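Local coordinates for DNA-3-methyladenine glycosidase (PDB 2H56), which belongs to the HhH-GPD superfamily of base excision DNA repair proteins, at residues F16-D30 / A197-L209. Residues are numbered along the deposited sequence; the frame is centred on the assembly and turned at random.
Sequences FSTDSPEVKTIVAQD and AWAPYETVACLYL
Ile26 drives its branched side chain from the first helix of this largely helical chain, 21-27, into the start of helix 202-219, whose residues 202-209 it crosses almost perpendicularly (83°). With chi1 at 64°, CG1 sits between backbone N and carbonyl carbon; CD1 thereby reaches the Ala205 backbone, where the small side chain lets it come close, while Ile26 CG2 packs 3.6 Å from Tyr201 CB. One turn earlier in helix 21-27, Val23 CG2 touches Val204 CG1 and meets the Tyr208 ring at its edge. The other branch of Val204 serves Phe16: CG2 stands over the middle of that ring, 4.1 Å from its centroid, a CH-pi contact. A second one comes from Glu22 CG, 3.7 Å from the centroid of the Tyr201 ring; the bend at chi2 then turns the carboxylate away, toward a long, weak ion pair with Arg14. Thr25 meets the edge of the same tyrosine.

Trp198 NE1 donates to Asp30 OD2 over 3.2 Å, nearly straight at 165°, with the carboxylate almost coplanar with the indole. Tyr180 also bonds OD2, and OD1 caps helix 31-40 at Leu33. A water joins Ile26 O, Gln29 N and Ala197 O. The chemistry is thus partly buried aliphatic and aromatic packing, flanked at one end by the buried Asp30 carboxylate, whose three hydrogen bonds would partly offset burial of its charge.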
loop_
_atom_site.group_PDB
_atom_site.type_symbol
_atom_site.label_atom_id
_atom_site.label_comp_id
_atom_site.label_asym_id
_atom_site.label_seq_id
_atom_site.Cartn_x
_atom_site.Cartn_y
_atom_site.Cartn_z
ATOM N N PHE A 16 -6.188 -6.595 13.002
ATOM C CA PHE A 16 -7.633 -6.627 12.887
ATOM C C PHE A 16 -8.109 -8.052 13.053
ATOM O O PHE A 16 -7.799 -8.929 12.235
ATOM C CB PHE A 16 -8.052 -6.071 11.518
ATOM C CG PHE A 16 -7.793 -4.607 11.370
ATOM C CD1 PHE A 16 -8.693 -3.682 11.885
ATOM C CD2 PHE A 16 -6.655 -4.162 10.770
ATOM C CE1 PHE A 16 -8.457 -2.344 11.786
ATOM C CE2 PHE A 16 -6.398 -2.816 10.659
ATOM C CZ PHE A 16 -7.289 -1.900 11.172
ATOM N N SER A 17 -8.856 -8.302 14.120
ATOM C CA SER A 17 -9.255 -9.656 14.418
ATOM C C SER A 17 -10.560 -9.930 13.679
ATOM O O SER A 17 -11.181 -9.031 13.144
ATOM C CB SER A 17 -9.368 -9.886 15.929
ATOM O OG SER A 17 -10.716 -10.007 16.326
ATOM N N THR A 18 -10.970 -11.185 13.636
ATOM C CA THR A 18 -12.190 -11.544 12.925
ATOM C C THR A 18 -13.412 -10.983 13.630
ATOM O O THR A 18 -14.464 -10.950 13.024
ATOM C CB THR A 18 -12.316 -13.069 12.744
ATOM O OG1 THR A 18 -12.428 -13.717 14.017
ATOM C CG2 THR A 18 -11.072 -13.601 12.063
ATOM N N ASP A 19 -13.285 -10.528 14.885
ATOM C CA ASP A 19 -14.398 -9.830 15.547
ATOM C C ASP A 19 -14.187 -8.333 15.792
ATOM O O ASP A 19 -14.875 -7.730 16.596
ATOM C CB ASP A 19 -14.761 -10.511 16.852
ATOM C CG ASP A 19 -13.734 -10.317 17.943
ATOM O OD1 ASP A 19 -12.579 -9.932 17.661
ATOM O OD2 ASP A 19 -14.105 -10.572 19.110
ATOM N N SER A 20 -13.233 -7.734 15.097
ATOM C CA SER A 20 -13.110 -6.288 15.061
ATOM C C SER A 20 -14.355 -5.628 14.472
ATOM O O SER A 20 -14.987 -6.186 13.589
ATOM C CB SER A 20 -11.917 -5.902 14.196
ATOM O OG SER A 20 -10.709 -6.389 14.776
ATOM N N PRO A 21 -14.687 -4.414 14.934
ATOM C CA PRO A 21 -15.811 -3.705 14.350
ATOM C C PRO A 21 -15.588 -3.350 12.869
ATOM O O PRO A 21 -16.529 -3.282 12.096
ATOM C CB PRO A 21 -15.952 -2.463 15.221
ATOM C CG PRO A 21 -14.754 -2.382 16.037
ATOM C CD PRO A 21 -14.023 -3.651 16.000
ATOM N N GLU A 22 -14.353 -3.187 12.453
ATOM C CA GLU A 22 -14.089 -2.971 11.030
ATOM C C GLU A 22 -14.419 -4.233 10.225
ATOM O O GLU A 22 -15.024 -4.171 9.166
ATOM C CB GLU A 22 -12.637 -2.538 10.805
ATOM C CG GLU A 22 -12.275 -1.229 11.514
ATOM C CD GLU A 22 -11.730 -1.399 12.959
ATOM O OE1 GLU A 22 -11.943 -2.444 13.583
ATOM O OE2 GLU A 22 -11.074 -0.469 13.473
ATOM N N VAL A 23 -14.029 -5.388 10.739
ATOM C CA VAL A 23 -14.231 -6.607 10.000
ATOM C C VAL A 23 -15.733 -6.878 9.968
ATOM O O VAL A 23 -16.266 -7.297 8.935
ATOM C CB VAL A 23 -13.397 -7.781 10.564
ATOM C CG1 VAL A 23 -13.951 -9.110 10.076
ATOM C CG2 VAL A 23 -11.979 -7.636 10.117
ATOM N N LYS A 24 -16.413 -6.591 11.078
ATOM C CA LYS A 24 -17.849 -6.824 11.159
ATOM C C LYS A 24 -18.574 -5.951 10.152
ATOM O O LYS A 24 -19.520 -6.392 9.513
ATOM C CB LYS A 24 -18.402 -6.577 12.574
ATOM C CG LYS A 24 -17.862 -7.542 13.657
ATOM C CD LYS A 24 -18.825 -8.631 14.095
ATOM C CE LYS A 24 -18.505 -9.133 15.545
ATOM N NZ LYS A 24 -19.478 -10.140 16.121
ATOM N N THR A 25 -18.091 -4.732 9.970
ATOM C CA THR A 25 -18.671 -3.832 8.994
ATOM C C THR A 25 -18.480 -4.332 7.577
ATOM O O THR A 25 -19.454 -4.390 6.817
ATOM C CB THR A 25 -18.115 -2.447 9.130
ATOM O OG1 THR A 25 -18.620 -1.893 10.338
ATOM C CG2 THR A 25 -18.548 -1.579 7.965
ATOM N N ILE A 26 -17.261 -4.736 7.231
ATOM C CA ILE A 26 -16.973 -5.136 5.846
ATOM C C ILE A 26 -17.671 -6.420 5.458
ATOM O O ILE A 26 -17.937 -6.638 4.295
ATOM C CB ILE A 26 -15.464 -5.270 5.545
ATOM C CG1 ILE A 26 -14.816 -6.381 6.364
ATOM C CG2 ILE A 26 -14.741 -3.947 5.789
ATOM C CD1 ILE A 26 -13.498 -6.857 5.751
ATOM N N VAL A 27 -17.999 -7.265 6.423
ATOM C CA VAL A 27 -18.704 -8.500 6.089
ATOM C C VAL A 27 -20.193 -8.384 6.239
ATOM O O VAL A 27 -20.891 -9.292 5.833
ATOM C CB VAL A 27 -18.235 -9.720 6.924
ATOM C CG1 VAL A 27 -16.716 -9.857 6.811
ATOM C CG2 VAL A 27 -18.694 -9.597 8.370
ATOM N N ALA A 28 -20.708 -7.282 6.784
ATOM C CA ALA A 28 -22.179 -7.182 7.025
ATOM C C ALA A 28 -23.038 -7.538 5.805
ATOM O O ALA A 28 -24.041 -8.209 5.917
ATOM C CB ALA A 28 -22.547 -5.811 7.527
ATOM N N GLN A 29 -22.629 -7.086 4.640
ATOM C CA GLN A 29 -23.417 -7.267 3.449
ATOM C C GLN A 29 -22.657 -8.080 2.427
ATOM O O GLN A 29 -22.867 -7.893 1.233
ATOM C CB GLN A 29 -23.794 -5.914 2.862
ATOM C CG GLN A 29 -24.293 -4.903 3.887
ATOM C CD GLN A 29 -24.742 -3.635 3.215
ATOM O OE1 GLN A 29 -25.925 -3.343 3.130
ATOM N NE2 GLN A 29 -23.804 -2.901 2.687
ATOM N N ASP A 30 -21.841 -9.025 2.912
ATOM C CA ASP A 30 -21.011 -9.910 2.078
ATOM C C ASP A 30 -20.700 -11.240 2.809
ATOM O O ASP A 30 -19.712 -11.348 3.520
ATOM C CB ASP A 30 -19.697 -9.178 1.792
ATOM C CG ASP A 30 -18.866 -9.830 0.699
ATOM O OD1 ASP A 30 -19.075 -11.044 0.429
ATOM O OD2 ASP A 30 -18.010 -9.096 0.107
ATOM N N ALA A 197 -19.456 -2.695 -1.035
ATOM C CA ALA A 197 -19.969 -3.300 0.215
ATOM C C ALA A 197 -19.137 -3.004 1.461
ATOM O O ALA A 197 -19.592 -3.254 2.578
ATOM C CB ALA A 197 -20.034 -4.798 0.068
ATOM N N TRP A 198 -17.918 -2.506 1.277
ATOM C CA TRP A 198 -16.964 -2.466 2.371
ATOM C C TRP A 198 -16.715 -1.099 2.952
ATOM O O TRP A 198 -16.076 -1.014 3.994
ATOM C CB TRP A 198 -15.638 -3.066 1.962
ATOM C CG TRP A 198 -15.778 -4.336 1.292
ATOM C CD1 TRP A 198 -16.714 -5.301 1.531
ATOM C CD2 TRP A 198 -14.956 -4.814 0.236
ATOM N NE1 TRP A 198 -16.508 -6.371 0.682
ATOM C CE2 TRP A 198 -15.433 -6.090 -0.121
ATOM C CE3 TRP A 198 -13.841 -4.298 -0.422
ATOM C CZ2 TRP A 198 -14.861 -6.833 -1.131
ATOM C CZ3 TRP A 198 -13.258 -5.044 -1.415
ATOM C CH2 TRP A 198 -13.765 -6.299 -1.757
ATOM N N ALA A 199 -17.259 -0.045 2.348
ATOM C CA ALA A 199 -17.083 1.292 2.927
ATOM C C ALA A 199 -17.544 1.319 4.383
ATOM O O ALA A 199 -18.470 0.615 4.760
ATOM C CB ALA A 199 -17.796 2.341 2.144
ATOM N N PRO A 200 -16.845 2.097 5.214
ATOM C CA PRO A 200 -15.622 2.856 4.875
ATOM C C PRO A 200 -14.315 2.125 5.299
ATOM O O PRO A 200 -13.361 2.771 5.737
ATOM C CB PRO A 200 -15.827 4.140 5.691
ATOM C CG PRO A 200 -16.465 3.632 6.930
ATOM C CD PRO A 200 -17.223 2.353 6.607
ATOM N N TYR A 201 -14.272 0.803 5.209
ATOM C CA TYR A 201 -13.096 0.080 5.662
ATOM C C TYR A 201 -12.501 -0.774 4.587
ATOM O O TYR A 201 -11.998 -1.867 4.842
ATOM C CB TYR A 201 -13.446 -0.768 6.862
ATOM C CG TYR A 201 -13.887 0.044 8.024
ATOM C CD1 TYR A 201 -13.073 1.059 8.527
ATOM C CD2 TYR A 201 -15.095 -0.205 8.660
ATOM C CE1 TYR A 201 -13.460 1.812 9.634
ATOM C CE2 TYR A 201 -15.496 0.543 9.770
ATOM C CZ TYR A 201 -14.669 1.557 10.239
ATOM O OH TYR A 201 -15.033 2.323 11.304
ATOM N N GLU A 202 -12.498 -0.244 3.380
ATOM C CA GLU A 202 -12.004 -0.973 2.231
ATOM C C GLU A 202 -10.588 -1.541 2.382
ATOM O O GLU A 202 -10.299 -2.642 1.906
ATOM C CB GLU A 202 -12.072 -0.078 0.972
ATOM C CG GLU A 202 -13.522 0.289 0.505
ATOM C CD GLU A 202 -14.038 1.632 1.071
ATOM O OE1 GLU A 202 -13.396 2.213 1.977
ATOM O OE2 GLU A 202 -15.086 2.123 0.586
ATOM N N THR A 203 -9.695 -0.791 3.021
ATOM C CA THR A 203 -8.342 -1.269 3.201
ATOM C C THR A 203 -8.351 -2.599 3.942
ATOM O O THR A 203 -7.554 -3.486 3.613
ATOM C CB THR A 203 -7.462 -0.267 3.983
ATOM O OG1 THR A 203 -7.449 1.020 3.341
ATOM C CG2 THR A 203 -6.033 -0.771 4.073
ATOM N N VAL A 204 -9.244 -2.760 4.927
ATOM C CA VAL A 204 -9.270 -4.007 5.693
ATOM C C VAL A 204 -9.654 -5.214 4.784
ATOM O O VAL A 204 -9.005 -6.275 4.818
ATOM C CB VAL A 204 -10.187 -3.922 6.939
ATOM C CG1 VAL A 204 -10.152 -5.230 7.686
ATOM C CG2 VAL A 204 -9.768 -2.765 7.900
ATOM N N ALA A 205 -10.670 -5.044 3.942
ATOM C CA ALA A 205 -11.000 -6.049 2.910
ATOM C C ALA A 205 -9.793 -6.376 2.062
ATOM O O ALA A 205 -9.523 -7.526 1.743
ATOM C CB ALA A 205 -12.111 -5.545 2.010
ATOM N N CYS A 206 -9.063 -5.344 1.673
ATOM C CA CYS A 206 -7.933 -5.530 0.782
ATOM C C CYS A 206 -6.860 -6.404 1.402
ATOM O O CYS A 206 -6.203 -7.170 0.707
ATOM C CB CYS A 206 -7.349 -4.177 0.367
ATOM S SG CYS A 206 -8.412 -3.256 -0.777
ATOM N N LEU A 207 -6.668 -6.277 2.709
ATOM C CA LEU A 207 -5.759 -7.158 3.402
ATOM C C LEU A 207 -6.224 -8.621 3.222
ATOM O O LEU A 207 -5.417 -9.510 2.982
ATOM C CB LEU A 207 -5.687 -6.797 4.882
ATOM C CG LEU A 207 -5.120 -5.420 5.212
ATOM C CD1 LEU A 207 -5.215 -5.154 6.714
ATOM C CD2 LEU A 207 -3.704 -5.329 4.715
ATOM N N TYR A 208 -7.517 -8.878 3.307
ATOM C CA TYR A 208 -8.009 -10.253 3.140
ATOM C C TYR A 208 -7.918 -10.706 1.697
ATOM O O TYR A 208 -7.635 -11.873 1.411
ATOM C CB TYR A 208 -9.434 -10.392 3.661
ATOM C CG TYR A 208 -9.480 -10.441 5.170
ATOM C CD1 TYR A 208 -9.089 -11.593 5.847
ATOM C CD2 TYR A 208 -9.888 -9.342 5.918
ATOM C CE1 TYR A 208 -9.106 -11.667 7.201
ATOM C CE2 TYR A 208 -9.911 -9.405 7.314
ATOM C CZ TYR A 208 -9.514 -10.574 7.940
ATOM O OH TYR A 208 -9.512 -10.658 9.296
ATOM N N LEU A 209 -8.138 -9.782 0.774
ATOM C CA LEU A 209 -8.000 -10.127 -0.624
ATOM C C LEU A 209 -6.572 -10.579 -0.878
ATOM O O LEU A 209 -6.338 -11.618 -1.532
ATOM C CB LEU A 209 -8.421 -8.958 -1.532
ATOM C CG LEU A 209 -9.943 -8.685 -1.614
ATOM C CD1 LEU A 209 -10.298 -7.778 -2.777
ATOM C CD2 LEU A 209 -10.705 -9.968 -1.783
HETATM O O HOH W 1 -20.508 -5.503 3.588
#